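Probable manganase-dependent inorganic pyrophosphatase (Clostridium perfringens, PDB 3L2B) probably hydrolyses inorganic pyrophosphate to phosphate, and carries a regulatory region of CBS and DRTGG domains that binds the activator diadenosine tetraphosphate. Local coordinates at residues Ser174-Ala177 / Ser178-Val182; Trp30-Met33 / Arg34-Leu38; Asp203-Glu206 / Asp207-Thr211; Gln133-Leu136 / Ile137-Val141; Asp68-Ile71 / Leu72-Ala76. All coordinates share one frame; numbering follows the deposited sequence.

Contact 1. Residues Ser174-Ala177 / Ser178-Val182; sequences SFTA and SRLIV
Ser178 grips the carbonyl of Ser174 twice. Its OG donates to Ser174 O at 2.7 Å, and its backbone N donates to the same oxygen at 3.0 Å. The two donors reach that oxygen from opposite faces of the carbonyl plane. The hydroxyl can do this because OG lies beside the backbone N of its own residue (chi1 -62°), turned back toward the preceding turn. The buried serine thus satisfies its hydroxyl inside its own helix. Arg179 N and Leu180 N continue the ladder, donating to Phe175 O and Thr176 O.

Outward from the backbone, Arg179 runs past the ring of Phe175. Its CD is 3.9 Å from Phe175 CZ. The chain bends at chi3 (68°), and Phe175 CE2 then meets the guanidinium at its edge, with the two planes 51° apart. Arg179 NE has no polar partner although it is buried. Thr176 CG2 touches Arg179 NH2 at 3.7 Å and presses tightly on Leu180 CD1 at 3.5 Å, the side chains lying alongside each other. Thr176 OG1, beside its own backbone N, hydrogen-bonds Asp173 OD1.

Trp67 of the second subunit makes a cation-pi contact with Arg179 and an edge-to-face contact with Phe175. This is helix 174-180 of the DRTGG domain. Ser174 and Ser178 rest on Ile125 of strand 123-126, and Arg179 touches Tyr63 of helix 56-64.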
loop_
_atom_site.group_PDB
_atom_site.type_symbol
_atom_site.label_atom_id
_atom_site.label_comp_id
_atom_site.label_asym_id
_atom_site.label_seq_id
_atom_site.Cartn_x
_atom_site.Cartn_y
_atom_site.Cartn_z
ATOM N N SER A 174 -9.357 -14.014 -3.148
ATOM C CA SER A 174 -8.860 -13.797 -1.786
ATOM C C SER A 174 -7.558 -13.029 -1.744
ATOM O O SER A 174 -7.356 -12.203 -0.832
ATOM C CB SER A 174 -8.818 -15.083 -0.937
ATOM O OG SER A 174 -8.180 -16.145 -1.589
ATOM N N PHE A 175 -6.694 -13.240 -2.732
ATOM C CA PHE A 175 -5.473 -12.465 -2.800
ATOM C C PHE A 175 -5.827 -10.986 -2.937
ATOM O O PHE A 175 -5.252 -10.116 -2.259
ATOM C CB PHE A 175 -4.584 -12.895 -3.981
ATOM C CG PHE A 175 -3.508 -11.898 -4.338
ATOM C CD1 PHE A 175 -2.401 -11.742 -3.527
ATOM C CD2 PHE A 175 -3.589 -11.155 -5.504
ATOM C CE1 PHE A 175 -1.393 -10.848 -3.846
ATOM C CE2 PHE A 175 -2.577 -10.260 -5.863
ATOM C CZ PHE A 175 -1.482 -10.092 -5.029
ATOM N N THR A 176 -6.761 -10.708 -3.844
ATOM C CA THR A 176 -7.127 -9.332 -4.173
ATOM C C THR A 176 -7.842 -8.668 -2.998
ATOM O O THR A 176 -7.516 -7.568 -2.617
ATOM C CB THR A 176 -7.967 -9.238 -5.463
ATOM O OG1 THR A 176 -7.258 -9.865 -6.536
ATOM C CG2 THR A 176 -8.206 -7.808 -5.854
ATOM N N ALA A 177 -8.774 -9.372 -2.389
ATOM C CA ALA A 177 -9.501 -8.850 -1.228
ATOM C C ALA A 177 -8.521 -8.519 -0.086
ATOM O O ALA A 177 -8.665 -7.511 0.624
ATOM C CB ALA A 177 -10.574 -9.875 -0.734
ATOM N N SER A 178 -7.504 -9.357 0.046
ATOM C CA SER A 178 -6.513 -9.192 1.113
ATOM C C SER A 178 -5.703 -7.932 0.867
ATOM O O SER A 178 -5.413 -7.178 1.779
ATOM C CB SER A 178 -5.602 -10.397 1.223
ATOM O OG SER A 178 -6.341 -11.569 1.552
ATOM N N ARG A 179 -5.400 -7.711 -0.392
ATOM C CA ARG A 179 -4.537 -6.620 -0.827
ATOM C C ARG A 179 -5.281 -5.298 -0.778
ATOM O O ARG A 179 -4.699 -4.245 -0.505
ATOM C CB ARG A 179 -4.005 -6.947 -2.250
ATOM C CG ARG A 179 -3.121 -5.950 -2.899
ATOM C CD ARG A 179 -2.720 -6.416 -4.310
ATOM N NE ARG A 179 -3.812 -6.452 -5.304
ATOM C CZ ARG A 179 -4.453 -5.377 -5.788
ATOM N NH1 ARG A 179 -4.164 -4.157 -5.365
ATOM N NH2 ARG A 179 -5.415 -5.523 -6.693
ATOM N N LEU A 180 -6.590 -5.375 -0.979
ATOM C CA LEU A 180 -7.440 -4.181 -1.061
ATOM C C LEU A 180 -8.031 -3.713 0.253
ATOM O O LEU A 180 -8.364 -2.546 0.410
ATOM C CB LEU A 180 -8.632 -4.442 -1.976
ATOM C CG LEU A 180 -8.404 -4.568 -3.468
ATOM C CD1 LEU A 180 -9.683 -5.152 -4.130
ATOM C CD2 LEU A 180 -8.045 -3.199 -4.075
ATOM N N ILE A 181 -8.203 -4.635 1.188
ATOM C CA ILE A 181 -9.021 -4.357 2.353
ATOM C C ILE A 181 -8.449 -3.229 3.225
ATOM O O ILE A 181 -9.234 -2.499 3.887
ATOM C CB ILE A 181 -9.293 -5.622 3.196
ATOM C CG1 ILE A 181 -10.535 -5.384 4.054
ATOM C CG2 ILE A 181 -8.051 -5.965 4.002
ATOM C CD1 ILE A 181 -10.953 -6.555 4.919
ATOM N N VAL A 182 -7.125 -3.015 3.200
ATOM C CA VAL A 182 -6.538 -1.921 4.029
ATOM C C VAL A 182 -6.857 -0.522 3.471
ATOM O O VAL A 182 -6.744 0.485 4.175
ATOM C CB VAL A 182 -5.050 -2.035 4.248
ATOM C CG1 VAL A 182 -4.764 -3.372 4.969
ATOM C CG2 VAL A 182 -4.268 -1.927 2.910
#

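Contact 2. Residues Trp30-Met33 / Arg34-Leu38; sequences WNIM and RDKNL
Arg34 folds back along its helix over Trp30 and Asn31. Its CB sits over one face of the indole, near the rim, and the guanidinium stands almost upright to the ring, the planes 87° apart. Arg34 NH1 is 3.1 Å from Trp30 NE1, but both are donors and cannot bond each other. Asp65 of the second subunit resolves this: its OD1 forms a salt bridge with Arg34 NH1 and takes a weak hydrogen bond from Trp30 NE1. Arg34 NH2 turns to Asn31 OD1 at 3.4 Å, a weak bond. The bend at chi3 (39°) carries the guanidinium back over Asn31 CA.

Three backbone acceptors are clearly met. Trp30 O takes Arg34 N at 2.8 Å. Ile32 O takes Lys36 N at 3.0 Å, in a nearly straight bond (173° at the hydrogen). Met33 O takes Leu38 N at 2.8 Å, in the carbonyl plane, as helix 26-35 of the CBS domain runs out. Met33 packs on Ile41 of strand 40-44 and Thr56 of helix 56-64.

Two neighbouring donors therefore share one carboxylate oxygen across the dimer interface, the indole only weakly. The negative charge of Asp65 of the second subunit would offset the arginine and probably favours holding its NH1 close to the indole N-H.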
loop_
_atom_site.group_PDB
_atom_site.type_symbol
_atom_site.label_atom_id
_atom_site.label_comp_id
_atom_site.label_asym_id
_atom_site.label_seq_id
_atom_site.Cartn_x
_atom_site.Cartn_y
_atom_site.Cartn_z
ATOM N N TRP A 30 -7.946 8.955 -1.814
ATOM C CA TRP A 30 -6.925 8.960 -2.857
ATOM C C TRP A 30 -7.488 9.299 -4.225
ATOM O O TRP A 30 -6.846 10.007 -5.003
ATOM C CB TRP A 30 -6.160 7.627 -2.883
ATOM C CG TRP A 30 -5.363 7.425 -4.110
ATOM C CD1 TRP A 30 -5.667 6.599 -5.128
ATOM C CD2 TRP A 30 -4.136 8.076 -4.466
ATOM N NE1 TRP A 30 -4.710 6.673 -6.096
ATOM C CE2 TRP A 30 -3.751 7.568 -5.716
ATOM C CE3 TRP A 30 -3.322 9.022 -3.839
ATOM C CZ2 TRP A 30 -2.572 7.964 -6.368
ATOM C CZ3 TRP A 30 -2.158 9.428 -4.483
ATOM C CH2 TRP A 30 -1.798 8.899 -5.741
ATOM N N ASN A 31 -8.705 8.838 -4.500
ATOM C CA ASN A 31 -9.382 9.191 -5.765
ATOM C C ASN A 31 -9.634 10.697 -5.875
ATOM O O ASN A 31 -9.474 11.306 -6.939
ATOM C CB ASN A 31 -10.703 8.450 -5.923
ATOM C CG ASN A 31 -10.511 6.974 -6.182
ATOM O OD1 ASN A 31 -9.415 6.527 -6.523
ATOM N ND2 ASN A 31 -11.570 6.196 -5.992
ATOM N N ILE A 32 -10.016 11.290 -4.752
ATOM C CA ILE A 32 -10.211 12.741 -4.677
ATOM C C ILE A 32 -8.868 13.450 -4.848
ATOM O O ILE A 32 -8.753 14.358 -5.647
ATOM C CB ILE A 32 -10.940 13.166 -3.356
ATOM C CG1 ILE A 32 -12.406 12.707 -3.421
ATOM C CG2 ILE A 32 -10.864 14.679 -3.158
ATOM C CD1 ILE A 32 -13.138 12.690 -2.081
ATOM N N MET A 33 -7.853 13.001 -4.117
ATOM C CA MET A 33 -6.510 13.603 -4.176
ATOM C C MET A 33 -5.909 13.561 -5.559
ATOM O O MET A 33 -5.314 14.545 -6.016
ATOM C CB MET A 33 -5.527 12.903 -3.250
ATOM C CG MET A 33 -5.686 13.274 -1.815
ATOM S SD MET A 33 -4.676 12.288 -0.708
ATOM C CE MET A 33 -3.010 12.491 -1.379
ATOM N N ARG A 34 -6.054 12.411 -6.209
ATOM C CA ARG A 34 -5.422 12.183 -7.514
ATOM C C ARG A 34 -6.105 13.046 -8.573
ATOM O O ARG A 34 -5.459 13.555 -9.491
ATOM C CB ARG A 34 -5.470 10.700 -7.907
ATOM C CG ARG A 34 -4.547 10.329 -9.104
ATOM C CD ARG A 34 -4.900 8.980 -9.793
ATOM N NE ARG A 34 -6.349 8.759 -9.894
ATOM C CZ ARG A 34 -7.015 7.739 -9.351
ATOM N NH1 ARG A 34 -6.381 6.776 -8.691
ATOM N NH2 ARG A 34 -8.332 7.665 -9.491
ATOM N N ASP A 35 -7.414 13.214 -8.395
ATOM C CA ASP A 35 -8.278 13.960 -9.319
ATOM C C ASP A 35 -7.959 15.435 -9.239
ATOM O O ASP A 35 -7.708 16.085 -10.240
ATOM C CB ASP A 35 -9.777 13.770 -8.982
ATOM C CG ASP A 35 -10.335 12.420 -9.437
ATOM O OD1 ASP A 35 -9.665 11.713 -10.226
ATOM O OD2 ASP A 35 -11.463 12.068 -9.005
ATOM N N LYS A 36 -7.997 15.950 -8.021
ATOM C CA LYS A 36 -7.740 17.374 -7.760
ATOM C C LYS A 36 -6.240 17.698 -7.686
ATOM O O LYS A 36 -5.849 18.804 -7.311
ATOM C CB LYS A 36 -8.471 17.827 -6.492
ATOM C CG LYS A 36 -9.994 17.608 -6.549
ATOM C CD LYS A 36 -10.726 18.472 -5.513
ATOM C CE LYS A 36 -12.229 18.122 -5.373
ATOM N NZ LYS A 36 -13.081 18.586 -6.539
ATOM N N ASN A 37 -5.420 16.733 -8.075
ATOM C CA ASN A 37 -3.979 16.923 -8.214
ATOM C C ASN A 37 -3.296 17.361 -6.924
ATOM O O ASN A 37 -2.318 18.108 -6.927
ATOM C CB ASN A 37 -3.685 17.930 -9.334
ATOM C CG ASN A 37 -2.269 17.818 -9.860
ATOM O OD1 ASN A 37 -1.746 16.715 -10.024
ATOM N ND2 ASN A 37 -1.635 18.963 -10.134
ATOM N N LEU A 38 -3.825 16.872 -5.816
ATOM C CA LEU A 38 -3.322 17.232 -4.491
ATOM C C LEU A 38 -2.287 16.223 -3.992
ATOM O O LEU A 38 -2.342 15.058 -4.339
ATOM C CB LEU A 38 -4.492 17.336 -3.517
ATOM C CG LEU A 38 -5.604 18.306 -3.939
ATOM C CD1 LEU A 38 -6.810 18.134 -3.042
ATOM C CD2 LEU A 38 -5.118 19.753 -3.925
#

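Contact 3. Residues Asp203-Glu206 / Asp207-Thr211; sequences DLVE and DVKVT
With CG1 of Val208 anti to the backbone N (chi1 165°), CG2 is left beside that N and meets Asp203 CB at 3.7 Å. The two side chains cross at about a right angle. Asp207 keeps its CG beside the backbone N (chi1 -61°), which carries its carboxylate back toward Leu204. These groups lie at the N-terminal end of helix 205-215, the helix of a beta-alpha-beta unit between strands 199-200 and 219-223 in a CBS domain.

Leu204 holds the N-cap position. Its carbonyl accepts from Val208 N at 3.1 Å, in the carbonyl plane, and more weakly from Asp207 N. A water joins the two ends of the turn. It accepts from Leu204 N at 2.9 Å and donates to Asp207 OD2. The carboxylate of Asp207 thus reaches the backbone before the helix through the water. Glu206 carries a second negative charge close by, OE1 lying 4.2 Å from Asp207 OD1. The helix N terminus would probably ease this crowding of charge.

Asp203 is fixed from outside the turn, where its OD2 accepts from Ser200 N. Leu204 packs on Lys6 and Lys8, and Val205 on Leu12, so the start of the helix lies against the N-terminal part of the chain. Lys209 N bonds Val205 O, and the extended lysine chain crosses Val205 obliquely, with CE against CG1. One turn further on, Thr211 OG1 donates to Asp207 O at 3.0 Å, tilted 27° from the carbonyl plane.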
loop_
_atom_site.group_PDB
_atom_site.type_symbol
_atom_site.label_atom_id
_atom_site.label_comp_id
_atom_site.label_asym_id
_atom_site.label_seq_id
_atom_site.Cartn_x
_atom_site.Cartn_y
_atom_site.Cartn_z
ATOM N N ASP A 203 -3.511 35.416 10.979
ATOM C CA ASP A 203 -2.062 35.418 11.216
ATOM C C ASP A 203 -1.403 36.426 10.262
ATOM O O ASP A 203 -1.821 36.585 9.122
ATOM C CB ASP A 203 -1.423 34.036 10.966
ATOM C CG ASP A 203 -1.745 33.008 12.047
ATOM O OD1 ASP A 203 -2.410 33.350 13.044
ATOM O OD2 ASP A 203 -1.318 31.837 11.889
ATOM N N LEU A 204 -0.352 37.078 10.729
ATOM C CA LEU A 204 0.386 38.025 9.890
ATOM C C LEU A 204 1.369 37.280 8.992
ATOM O O LEU A 204 1.991 36.299 9.399
ATOM C CB LEU A 204 1.072 39.098 10.749
ATOM C CG LEU A 204 0.079 39.894 11.628
ATOM C CD1 LEU A 204 0.806 40.842 12.578
ATOM C CD2 LEU A 204 -0.937 40.664 10.777
ATOM N N VAL A 205 1.470 37.731 7.749
ATOM C CA VAL A 205 2.259 37.022 6.760
ATOM C C VAL A 205 3.707 36.998 7.206
ATOM O O VAL A 205 4.401 35.999 7.058
ATOM C CB VAL A 205 2.128 37.630 5.355
ATOM C CG1 VAL A 205 3.282 37.181 4.461
ATOM C CG2 VAL A 205 0.791 37.236 4.764
ATOM N N GLU A 206 4.127 38.119 7.778
ATOM C CA GLU A 206 5.461 38.273 8.379
ATOM C C GLU A 206 5.799 37.059 9.241
ATOM O O GLU A 206 6.854 36.436 9.097
ATOM C CB GLU A 206 5.488 39.520 9.267
ATOM C CG GLU A 206 6.807 40.249 9.312
ATOM C CD GLU A 206 6.801 41.401 10.326
ATOM O OE1 GLU A 206 5.742 41.665 10.961
ATOM O OE2 GLU A 206 7.861 42.043 10.483
ATOM N N ASP A 207 4.889 36.747 10.146
ATOM C CA ASP A 207 5.120 35.710 11.169
ATOM C C ASP A 207 4.976 34.289 10.607
ATOM O O ASP A 207 5.582 33.338 11.110
ATOM C CB ASP A 207 4.165 35.895 12.358
ATOM C CG ASP A 207 4.358 37.237 13.068
ATOM O OD1 ASP A 207 5.387 37.907 12.827
ATOM O OD2 ASP A 207 3.471 37.628 13.861
ATOM N N VAL A 208 4.166 34.161 9.562
ATOM C CA VAL A 208 3.968 32.879 8.874
ATOM C C VAL A 208 5.193 32.551 8.008
ATOM O O VAL A 208 5.463 31.388 7.746
ATOM C CB VAL A 208 2.648 32.861 8.028
ATOM C CG1 VAL A 208 2.620 31.701 7.054
ATOM C CG2 VAL A 208 1.434 32.792 8.938
ATOM N N LYS A 209 5.940 33.576 7.585
ATOM C CA LYS A 209 7.204 33.366 6.840
ATOM C C LYS A 209 8.251 32.661 7.718
ATOM O O LYS A 209 9.040 31.839 7.232
ATOM C CB LYS A 209 7.803 34.677 6.286
ATOM C CG LYS A 209 7.021 35.329 5.132
ATOM C CD LYS A 209 7.944 36.109 4.185
ATOM C CE LYS A 209 7.177 37.148 3.351
ATOM N NZ LYS A 209 7.982 37.657 2.193
ATOM N N VAL A 210 8.237 32.985 9.012
ATOM C CA VAL A 210 9.161 32.386 9.985
ATOM C C VAL A 210 8.776 30.917 10.168
ATOM O O VAL A 210 9.569 29.998 9.914
ATOM C CB VAL A 210 9.120 33.127 11.366
ATOM C CG1 VAL A 210 9.991 32.412 12.403
ATOM C CG2 VAL A 210 9.557 34.587 11.218
ATOM N N THR A 211 7.526 30.725 10.579
ATOM C CA THR A 211 6.935 29.389 10.790
ATOM C C THR A 211 7.222 28.439 9.630
ATOM O O THR A 211 7.498 27.257 9.832
ATOM C CB THR A 211 5.391 29.466 10.980
ATOM O OG1 THR A 211 5.064 30.526 11.888
ATOM C CG2 THR A 211 4.858 28.159 11.517
HETATM O O HOH W 1 0.873 36.430 13.310
#

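Contact 4. Residues Gln133-Leu136 / Ile137-Val141; sequences QAEL and IELKV
Glu135 and Glu138 bring their carboxylates together on one side of the helix. Glu135 OE1 lies only 3.0 Å from Glu138 OE1, with the carboxylate planes nearly perpendicular (89°). Two like charges so close should repel. Such closeness would probably make one of them easier to protonate. A long, weak ion pair from Lys115 to Glu135 OE2 would offset part of the charge.

Van der Waals contacts come next. The bend of Glu135 at chi2 (65°) swings its carboxylate toward the helix end, and OE2 comes to rest 3.7 Å from Leu139 CG. Further along, Val141 CG2 approaches Leu136 O at 3.3 Å and makes a looser apolar contact with Leu136 CB at 4.3 Å.

The arrangement closes helix 130-138, the helix of the beta-alpha-beta unit between strands 123-126 and 143-146 in the DRTGG domain. Lys140 takes positive phi and ends the helix in a Schellman motif. Leu136 and Ile137 both pack on Leu144 of strand 143-146, while Ile137 also meets Ile156 of helix 154-163.

Backbone bonds complete the turn. Glu138 N donates to Ala134 O at 3.0 Å, and Leu139 N to Glu135 O at 2.9 Å. Lys140 N bonds Ile137 O. The bond from Val141 N to Leu136 O is weak and long at 3.4 Å, yet nearly straight.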
loop_
_atom_site.group_PDB
_atom_site.type_symbol
_atom_site.label_atom_id
_atom_site.label_comp_id
_atom_site.label_asym_id
_atom_site.label_seq_id
_atom_site.Cartn_x
_atom_site.Cartn_y
_atom_site.Cartn_z
ATOM N N GLN A 133 -18.171 -21.728 5.123
ATOM C CA GLN A 133 -18.947 -20.561 5.469
ATOM C C GLN A 133 -19.678 -20.782 6.791
ATOM O O GLN A 133 -19.697 -19.899 7.639
ATOM C CB GLN A 133 -19.931 -20.188 4.355
ATOM C CG GLN A 133 -19.279 -19.570 3.126
ATOM C CD GLN A 133 -20.237 -19.480 1.943
ATOM O OE1 GLN A 133 -21.450 -19.688 2.084
ATOM N NE2 GLN A 133 -19.696 -19.187 0.769
ATOM N N ALA A 134 -20.221 -21.985 6.968
ATOM C CA ALA A 134 -20.999 -22.332 8.172
ATOM C C ALA A 134 -20.132 -22.569 9.399
ATOM O O ALA A 134 -20.529 -22.277 10.509
ATOM C CB ALA A 134 -21.907 -23.563 7.923
ATOM N N GLU A 135 -18.934 -23.092 9.226
ATOM C CA GLU A 135 -18.064 -23.240 10.398
ATOM C C GLU A 135 -17.607 -21.855 10.857
ATOM O O GLU A 135 -17.463 -21.604 12.049
ATOM C CB GLU A 135 -16.872 -24.152 10.087
ATOM C CG GLU A 135 -15.805 -24.245 11.204
ATOM C CD GLU A 135 -16.297 -24.891 12.524
ATOM O OE1 GLU A 135 -17.420 -25.476 12.549
ATOM O OE2 GLU A 135 -15.533 -24.815 13.535
ATOM N N LEU A 136 -17.420 -20.945 9.904
ATOM C CA LEU A 136 -16.932 -19.599 10.218
ATOM C C LEU A 136 -17.988 -18.898 11.064
ATOM O O LEU A 136 -17.676 -18.209 12.050
ATOM C CB LEU A 136 -16.579 -18.798 8.940
ATOM C CG LEU A 136 -15.309 -19.245 8.148
ATOM C CD1 LEU A 136 -15.129 -18.479 6.838
ATOM C CD2 LEU A 136 -14.038 -19.128 8.998
ATOM N N ILE A 137 -19.248 -19.119 10.691
ATOM C CA ILE A 137 -20.374 -18.537 11.392
ATOM C C ILE A 137 -20.472 -19.124 12.799
ATOM O O ILE A 137 -20.660 -18.388 13.757
ATOM C CB ILE A 137 -21.694 -18.701 10.597
ATOM C CG1 ILE A 137 -21.679 -17.753 9.394
ATOM C CG2 ILE A 137 -22.912 -18.438 11.490
ATOM C CD1 ILE A 137 -22.576 -18.193 8.285
ATOM N N GLU A 138 -20.295 -20.445 12.919
ATOM C CA GLU A 138 -20.294 -21.128 14.233
ATOM C C GLU A 138 -19.165 -20.626 15.134
ATOM O O GLU A 138 -19.276 -20.647 16.358
ATOM C CB GLU A 138 -20.202 -22.666 14.096
ATOM C CG GLU A 138 -19.774 -23.380 15.384
ATOM C CD GLU A 138 -20.086 -24.895 15.410
ATOM O OE1 GLU A 138 -19.204 -25.713 14.996
ATOM O OE2 GLU A 138 -21.210 -25.264 15.859
ATOM N N LEU A 139 -18.067 -20.190 14.534
ATOM C CA LEU A 139 -16.926 -19.700 15.316
ATOM C C LEU A 139 -17.135 -18.237 15.699
ATOM O O LEU A 139 -16.270 -17.600 16.300
ATOM C CB LEU A 139 -15.601 -19.874 14.549
ATOM C CG LEU A 139 -14.975 -21.272 14.558
ATOM C CD1 LEU A 139 -13.832 -21.374 13.518
ATOM C CD2 LEU A 139 -14.466 -21.594 15.938
ATOM N N LYS A 140 -18.299 -17.712 15.331
ATOM C CA LYS A 140 -18.702 -16.337 15.664
ATOM C C LYS A 140 -17.711 -15.291 15.190
ATOM O O LYS A 140 -17.326 -14.388 15.908
ATOM C CB LYS A 140 -18.976 -16.204 17.160
ATOM C CG LYS A 140 -20.098 -17.175 17.667
ATOM C CD LYS A 140 -20.185 -17.154 19.181
ATOM C CE LYS A 140 -21.443 -17.862 19.709
ATOM N NZ LYS A 140 -21.297 -19.337 19.670
ATOM N N VAL A 141 -17.297 -15.439 13.947
ATOM C CA VAL A 141 -16.550 -14.376 13.283
ATOM C C VAL A 141 -17.436 -13.116 13.291
ATOM O O VAL A 141 -18.664 -13.199 13.246
ATOM C CB VAL A 141 -16.147 -14.746 11.860
ATOM C CG1 VAL A 141 -15.083 -15.886 11.860
ATOM C CG2 VAL A 141 -17.362 -15.121 11.049
#

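Contact 5. Residues Asp68-Ile71 / Leu72-Ala76; sequences DSNI and LAKSA
Lys74 reaches back over the start of its short helix to Asp68. Its CB lies near Asn70 O, and CG follows at 3.8 Å from the same oxygen. CD then passes Asp68 OD2 at 3.1 Å. CE stays beside that oxygen, and the bend at chi4 (50°) keeps NZ close to it too, in a salt bridge of 3.3 Å. The two side chains cross at about a right angle, and Asp68 OD2 meets CD, CE and NZ in turn. NZ also comes within 4.1 Å of Asn70 OD1, which itself touches Ala73 CB.

In the backbone, Asn70 O accepts from Lys74 N in the carbonyl plane and from Ala73 N above that plane. Ile71 O is likewise held twice, by Ser75 N and by Ser75 OG at 2.6 Å. The hydroxyl gets there because OG stands between its own backbone N and carbonyl carbon (chi1 68°). Ser75 OG also bonds Thr77 OG1. Ile71 CD1 packs on Leu72 CG at 3.7 Å.

Ile71, Lys74 and Ser75 all touch Tyr189 of helix 187-190, and Ser69 packs on Phe175 of the second subunit. A type I beta turn from Asp68 to Ile71 leads into helix 71-74, and a Schellman motif with positive phi at Ala76 ends it.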
loop_
_atom_site.group_PDB
_atom_site.type_symbol
_atom_site.label_atom_id
_atom_site.label_comp_id
_atom_site.label_asym_id
_atom_site.label_seq_id
_atom_site.Cartn_x
_atom_site.Cartn_y
_atom_site.Cartn_z
ATOM N N ASP A 68 0.043 -4.993 12.159
ATOM C CA ASP A 68 -1.154 -5.073 13.006
ATOM C C ASP A 68 -2.332 -5.670 12.250
ATOM O O ASP A 68 -3.020 -4.967 11.505
ATOM C CB ASP A 68 -1.526 -3.709 13.573
ATOM C CG ASP A 68 -2.468 -3.820 14.779
ATOM O OD1 ASP A 68 -3.402 -4.660 14.731
ATOM O OD2 ASP A 68 -2.278 -3.087 15.776
ATOM N N SER A 69 -2.577 -6.965 12.470
ATOM C CA SER A 69 -3.613 -7.691 11.709
ATOM C C SER A 69 -4.995 -7.320 12.252
ATOM O O SER A 69 -6.038 -7.739 11.724
ATOM C CB SER A 69 -3.393 -9.206 11.768
ATOM O OG SER A 69 -3.989 -9.833 10.642
ATOM N N ASN A 70 -4.918 -6.462 13.266
ATOM C CA ASN A 70 -6.000 -5.969 14.094
ATOM C C ASN A 70 -6.385 -4.504 13.735
ATOM O O ASN A 70 -7.156 -3.844 14.438
ATOM C CB ASN A 70 -5.475 -6.022 15.527
ATOM C CG ASN A 70 -6.541 -6.191 16.539
ATOM O OD1 ASN A 70 -6.984 -5.208 17.120
ATOM N ND2 ASN A 70 -6.953 -7.439 16.793
ATOM N N ILE A 71 -5.850 -3.995 12.632
ATOM C CA ILE A 71 -6.072 -2.560 12.273
ATOM C C ILE A 71 -7.552 -2.169 12.047
ATOM O O ILE A 71 -7.916 -1.002 12.221
ATOM C CB ILE A 71 -5.218 -2.040 11.048
ATOM C CG1 ILE A 71 -5.220 -3.023 9.873
ATOM C CG2 ILE A 71 -3.797 -1.736 11.476
ATOM C CD1 ILE A 71 -6.580 -3.543 9.510
ATOM N N LEU A 72 -8.397 -3.130 11.663
ATOM C CA LEU A 72 -9.829 -2.817 11.453
ATOM C C LEU A 72 -10.449 -2.429 12.805
ATOM O O LEU A 72 -11.264 -1.511 12.888
ATOM C CB LEU A 72 -10.602 -3.950 10.749
ATOM C CG LEU A 72 -10.219 -4.250 9.286
ATOM C CD1 LEU A 72 -11.118 -5.335 8.672
ATOM C CD2 LEU A 72 -10.255 -3.011 8.388
ATOM N N ALA A 73 -9.977 -3.088 13.865
ATOM C CA ALA A 73 -10.472 -2.837 15.226
ATOM C C ALA A 73 -9.940 -1.512 15.726
ATOM O O ALA A 73 -10.681 -0.642 16.209
ATOM C CB ALA A 73 -10.048 -3.970 16.185
ATOM N N LYS A 74 -8.631 -1.365 15.590
ATOM C CA LYS A 74 -7.948 -0.179 16.110
ATOM C C LYS A 74 -8.454 1.072 15.428
ATOM O O LYS A 74 -8.413 2.158 16.005
ATOM C CB LYS A 74 -6.426 -0.290 15.936
ATOM C CG LYS A 74 -5.747 -1.276 16.901
ATOM C CD LYS A 74 -4.227 -1.006 16.997
ATOM C CE LYS A 74 -3.601 -1.523 18.321
ATOM N NZ LYS A 74 -3.955 -2.943 18.666
ATOM N N SER A 75 -8.919 0.923 14.189
ATOM C CA SER A 75 -9.331 2.074 13.380
ATOM C C SER A 75 -10.837 2.252 13.366
ATOM O O SER A 75 -11.363 3.153 12.723
ATOM C CB SER A 75 -8.857 1.903 11.932
ATOM O OG SER A 75 -9.543 0.826 11.289
ATOM N N ALA A 76 -11.542 1.344 14.019
ATOM C CA ALA A 76 -13.008 1.328 13.928
ATOM C C ALA A 76 -13.501 1.443 12.486
ATOM O O ALA A 76 -14.473 2.145 12.224
ATOM C CB ALA A 76 -13.609 2.483 14.768
#

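All five contacts are local, and they follow one another along the chain without nesting or crossing. None closes a long loop. From the N terminus, contact 2 closes the last turn of helix 26-35 in the first CBS domain. Contact 5 joins the turn after helix 56-64 to the short helix 71-74. Contact 4 ends helix 130-138, and contact 1 runs along helix 174-180 and just beyond it, both in the DRTGG domain with centres about 20 Å apart. Contact 3 starts helix 205-215 in the second CBS domain, about 59 Å from contact 4 between centres. Contacts 1 and 5 alone touch, Ile181 CD1 meeting Leu72 CD1 at 3.9 Å. Contacts 1, 2 and 5 also reach the second subunit.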